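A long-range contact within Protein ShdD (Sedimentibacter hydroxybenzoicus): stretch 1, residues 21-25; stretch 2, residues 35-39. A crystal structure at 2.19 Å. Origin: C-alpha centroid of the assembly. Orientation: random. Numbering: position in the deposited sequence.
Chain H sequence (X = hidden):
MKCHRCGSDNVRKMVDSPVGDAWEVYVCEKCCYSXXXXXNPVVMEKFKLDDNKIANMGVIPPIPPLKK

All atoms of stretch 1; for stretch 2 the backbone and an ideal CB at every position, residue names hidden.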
ATOM      1  N   ASP H  21      56.638  32.748 -18.973  1.00 89.05           N
ATOM      2  CA  ASP H  21      56.897  31.775 -17.919  1.00 89.07           C
ATOM      3  C   ASP H  21      55.846  31.923 -16.827  1.00 90.63           C
ATOM      4  O   ASP H  21      56.174  32.156 -15.659  1.00 92.37           O
ATOM      5  CB  ASP H  21      58.310  31.949 -17.352  1.00 91.98           C
ATOM      6  CG  ASP H  21      58.731  30.787 -16.462  1.00 91.78           C
ATOM      7  OD1 ASP H  21      58.496  30.845 -15.235  1.00 92.01           O
ATOM      8  OD2 ASP H  21      59.294  29.810 -16.997  1.00 91.83           O
ATOM      9  N   ALA H  22      54.573  31.802 -17.201  1.00 65.18           N
ATOM     10  CA  ALA H  22      53.505  31.949 -16.221  1.00 66.93           C
ATOM     11  C   ALA H  22      53.364  30.707 -15.350  1.00 66.26           C
ATOM     12  O   ALA H  22      53.118  30.822 -14.144  1.00 68.07           O
ATOM     13  CB  ALA H  22      52.183  32.257 -16.926  1.00 66.47           C
ATOM     14  N   TRP H  23      53.519  29.519 -15.932  1.00 54.80           N
ATOM     15  CA  TRP H  23      53.273  28.291 -15.187  1.00 53.96           C
ATOM     16  C   TRP H  23      53.887  27.106 -15.917  1.00 51.10           C
ATOM     17  O   TRP H  23      54.360  27.214 -17.051  1.00 49.85           O
ATOM     18  CB  TRP H  23      51.773  28.060 -14.977  1.00 54.23           C
ATOM     19  CG  TRP H  23      50.944  28.322 -16.200  1.00 52.77           C
ATOM     20  CD1 TRP H  23      50.167  29.417 -16.441  1.00 54.14           C
ATOM     21  CD2 TRP H  23      50.800  27.471 -17.346  1.00 49.32           C
ATOM     22  NE1 TRP H  23      49.554  29.305 -17.664  1.00 51.31           N
ATOM     23  CE2 TRP H  23      49.925  28.119 -18.240  1.00 48.34           C
ATOM     24  CE3 TRP H  23      51.326  26.224 -17.703  1.00 47.06           C
ATOM     25  CZ2 TRP H  23      49.564  27.565 -19.466  1.00 44.90           C
ATOM     26  CZ3 TRP H  23      50.967  25.678 -18.920  1.00 44.40           C
ATOM     27  CH2 TRP H  23      50.094  26.347 -19.788  1.00 43.26           C
ATOM     28  N   GLU H  24      53.867  25.964 -15.233  1.00 61.07           N
ATOM     29  CA  GLU H  24      54.199  24.666 -15.796  1.00 58.82           C
ATOM     30  C   GLU H  24      53.110  23.686 -15.385  1.00 58.02           C
ATOM     31  O   GLU H  24      52.333  23.948 -14.464  1.00 59.28           O
ATOM     32  CB  GLU H  24      55.573  24.172 -15.313  1.00 58.88           C
ATOM     33  CG  GLU H  24      56.597  25.290 -15.116  1.00 60.43           C
ATOM     34  CD  GLU H  24      58.040  24.811 -15.190  1.00 61.32           C
ATOM     35  OE1 GLU H  24      58.384  23.852 -14.461  1.00 61.35           O
ATOM     36  OE2 GLU H  24      58.833  25.405 -15.956  1.00 63.55           O
ATOM     37  N   VAL H  25      53.048  22.553 -16.079  1.00 47.79           N
ATOM     38  CA  VAL H  25      52.093  21.497 -15.769  1.00 47.09           C
ATOM     39  C   VAL H  25      52.863  20.218 -15.485  1.00 46.72           C
ATOM     40  O   VAL H  25      53.706  19.803 -16.290  1.00 46.46           O
ATOM     41  CB  VAL H  25      51.078  21.281 -16.906  1.00 45.94           C
ATOM     42  CG1 VAL H  25      50.034  20.262 -16.485  1.00 45.66           C
ATOM     43  CG2 VAL H  25      50.416  22.594 -17.282  1.00 46.12           C
ATOM     44  N   UNK H  35      48.551  18.566 -12.881  1.00 43.83           N
ATOM     45  CA  UNK H  35      48.188  19.825 -12.245  1.00 45.33           C
ATOM     46  C   UNK H  35      49.151  20.921 -12.676  1.00 46.39           C
ATOM     47  O   UNK H  35      50.293  20.660 -13.062  1.00 45.77           O
ATOM     48  CB  UNK H  35      48.184  19.683 -10.722  1.00 45.33           C
ATOM     49  N   UNK H  36      48.664  22.156 -12.599  1.00 44.54           N
ATOM     50  CA  UNK H  36      49.449  23.338 -12.918  1.00 45.95           C
ATOM     51  C   UNK H  36      50.200  23.820 -11.685  1.00 47.93           C
ATOM     52  O   UNK H  36      49.727  23.682 -10.553  1.00 49.05           O
ATOM     53  CB  UNK H  36      48.552  24.449 -13.468  1.00 45.95           C
ATOM     54  N   UNK H  37      51.384  24.396 -11.915  1.00 49.86           N
ATOM     55  CA  UNK H  37      52.183  24.926 -10.816  1.00 50.89           C
ATOM     56  C   UNK H  37      51.466  26.039 -10.067  1.00 56.58           C
ATOM     57  O   UNK H  37      51.797  26.306  -8.906  1.00 58.17           O
ATOM     58  CB  UNK H  37      53.524  25.440 -11.343  1.00 50.89           C
ATOM     59  N   UNK H  38      50.492  26.694 -10.702  1.00 59.71           N
ATOM     60  CA  UNK H  38      49.717  27.737 -10.042  1.00 65.16           C
ATOM     61  C   UNK H  38      48.658  27.177  -9.103  1.00 68.82           C
ATOM     62  O   UNK H  38      48.215  27.891  -8.196  1.00 73.15           O
ATOM     63  CB  UNK H  38      49.051  28.631 -11.090  1.00 65.16           C
ATOM     64  N   UNK H  39      48.244  25.929  -9.296  1.00 56.01           N
ATOM     65  CA  UNK H  39      47.279  25.299  -8.411  1.00 59.23           C
ATOM     66  C   UNK H  39      47.952  24.839  -7.121  1.00 59.08           C
ATOM     67  O   UNK H  39      49.169  24.649  -7.052  1.00 54.83           O
ATOM     68  CB  UNK H  39      46.604  24.118  -9.111  1.00 59.23           C
TER

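Two short strand ends run antiparallel here, and at position 36 stretch 2 begins to turn away from its partner. Position 35 has extended backbone angles (-162/155), and its CA-to-CB bond points away from stretch 1, with nothing of that stretch within 5.5 Å of the ideal CB. The contact sets little demand on the side chain, so beta-branched, aromatic or long residues would all serve. The deposited residue is Trp35, whose side chain comes no nearer to stretch 1 than 6.1 Å, from Trp35 CB to Val25 CG1; its backbone does the work, its O lying 3.4 Å from Val25 CA in a CA-H...O contact.

Position 36 pairs with Val25 in a non-hydrogen-bonded antiparallel bridge, CA to CA 4.3 Å, and their side chains share one face of the sheet. Its ideal CB lies 4.6 Å from Val25 CG2 and 5.1 Å from Trp23 CB, and beyond it the Trp23 indole offers a broad ring face. A branched aliphatic could pack near the valine, but a long chain, such as methionine, lysine or arginine, could reach across the indole. It is Arg36. With chi2 t and chi3 m, it lays CD over the five-membered ring of Trp23, 3.7 Å from CD to the ring centroid, and carries the guanidinium over the six-membered ring, with CZ 4.5 Å from that centroid and only 8° off the normal. This is a CH-pi contact followed by a cation-pi contact. Arg36 NH1 also lies 4.0 Å from Val25 CG2.

At position 37 the angles (-61/-22) fit the first inner corner of a type I turn spanning 36 to 39. The CB points toward stretch 1, 3.7 Å from Glu24 O, and the amide of Glu24 is also close by. A small polar side chain with an acceptor suits this site: serine, aspartate, asparagine or perhaps threonine. Ser37, with chi1 p, takes the Glu24 amide on its OG (N to OG 3.0 Å, 167°), while its own N donates to Glu24 O at 2.8 Å. Side chain and backbone together thus satisfy both backbone polar groups of Glu24.

Position 38, the second inner corner (-78/-22), also points toward stretch 1, its ideal CB 4.8 Å from Trp23 CB. A modest side chain with a methyl to offer, such as alanine, threonine or valine, would fit. Thr38 places CG2 3.6 Å from Trp23 CB and 4.0 Å from Ala22 O.

Position 39 is out of reach, leaving its side chain unconstrained by stretch 1. It is Glu39, whose N closes the turn on Arg36 O at 3.0 Å.

Stretch 2, residues 35-39: WRSTE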
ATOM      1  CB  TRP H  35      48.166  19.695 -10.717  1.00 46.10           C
ATOM      2  CG  TRP H  35      49.516  19.522 -10.086  1.00 45.93           C
ATOM      3  CD1 TRP H  35      50.316  20.505  -9.578  1.00 47.53           C
ATOM      4  CD2 TRP H  35      50.217  18.289  -9.884  1.00 44.32           C
ATOM      5  NE1 TRP H  35      51.473  19.960  -9.077  1.00 46.62           N
ATOM      6  CE2 TRP H  35      51.437  18.602  -9.252  1.00 44.78           C
ATOM      7  CE3 TRP H  35      49.934  16.952 -10.178  1.00 42.97           C
ATOM      8  CZ2 TRP H  35      52.372  17.626  -8.909  1.00 43.81           C
ATOM      9  CZ3 TRP H  35      50.862  15.986  -9.837  1.00 42.46           C
ATOM     10  CH2 TRP H  35      52.066  16.328  -9.208  1.00 42.77           C
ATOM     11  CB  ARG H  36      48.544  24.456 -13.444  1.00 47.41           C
ATOM     12  CG  ARG H  36      49.182  25.350 -14.495  1.00 47.15           C
ATOM     13  CD  ARG H  36      48.221  26.446 -14.937  1.00 48.34           C
ATOM     14  NE  ARG H  36      46.934  25.909 -15.364  1.00 46.46           N
ATOM     15  CZ  ARG H  36      46.685  25.439 -16.579  1.00 43.04           C
ATOM     16  NH1 ARG H  36      47.616  25.422 -17.518  1.00 41.48           N
ATOM     17  NH2 ARG H  36      45.470  24.974 -16.858  1.00 41.29           N
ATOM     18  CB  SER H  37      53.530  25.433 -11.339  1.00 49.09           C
ATOM     19  OG  SER H  37      53.352  26.439 -12.322  1.00 51.51           O
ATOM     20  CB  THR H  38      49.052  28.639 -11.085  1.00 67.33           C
ATOM     21  OG1 THR H  38      48.092  27.882 -11.833  1.00 67.54           O
ATOM     22  CG2 THR H  38      50.091  29.210 -12.034  1.00 64.88           C
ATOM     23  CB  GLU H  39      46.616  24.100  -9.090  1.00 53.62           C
ATOM     24  CG  GLU H  39      45.600  24.441 -10.162  1.00 54.36           C
ATOM     25  CD  GLU H  39      44.834  23.217 -10.636  1.00 48.28           C
ATOM     26  OE1 GLU H  39      45.313  22.547 -11.576  1.00 43.41           O
ATOM     27  OE2 GLU H  39      43.756  22.925 -10.073  1.00 48.22           O
TER
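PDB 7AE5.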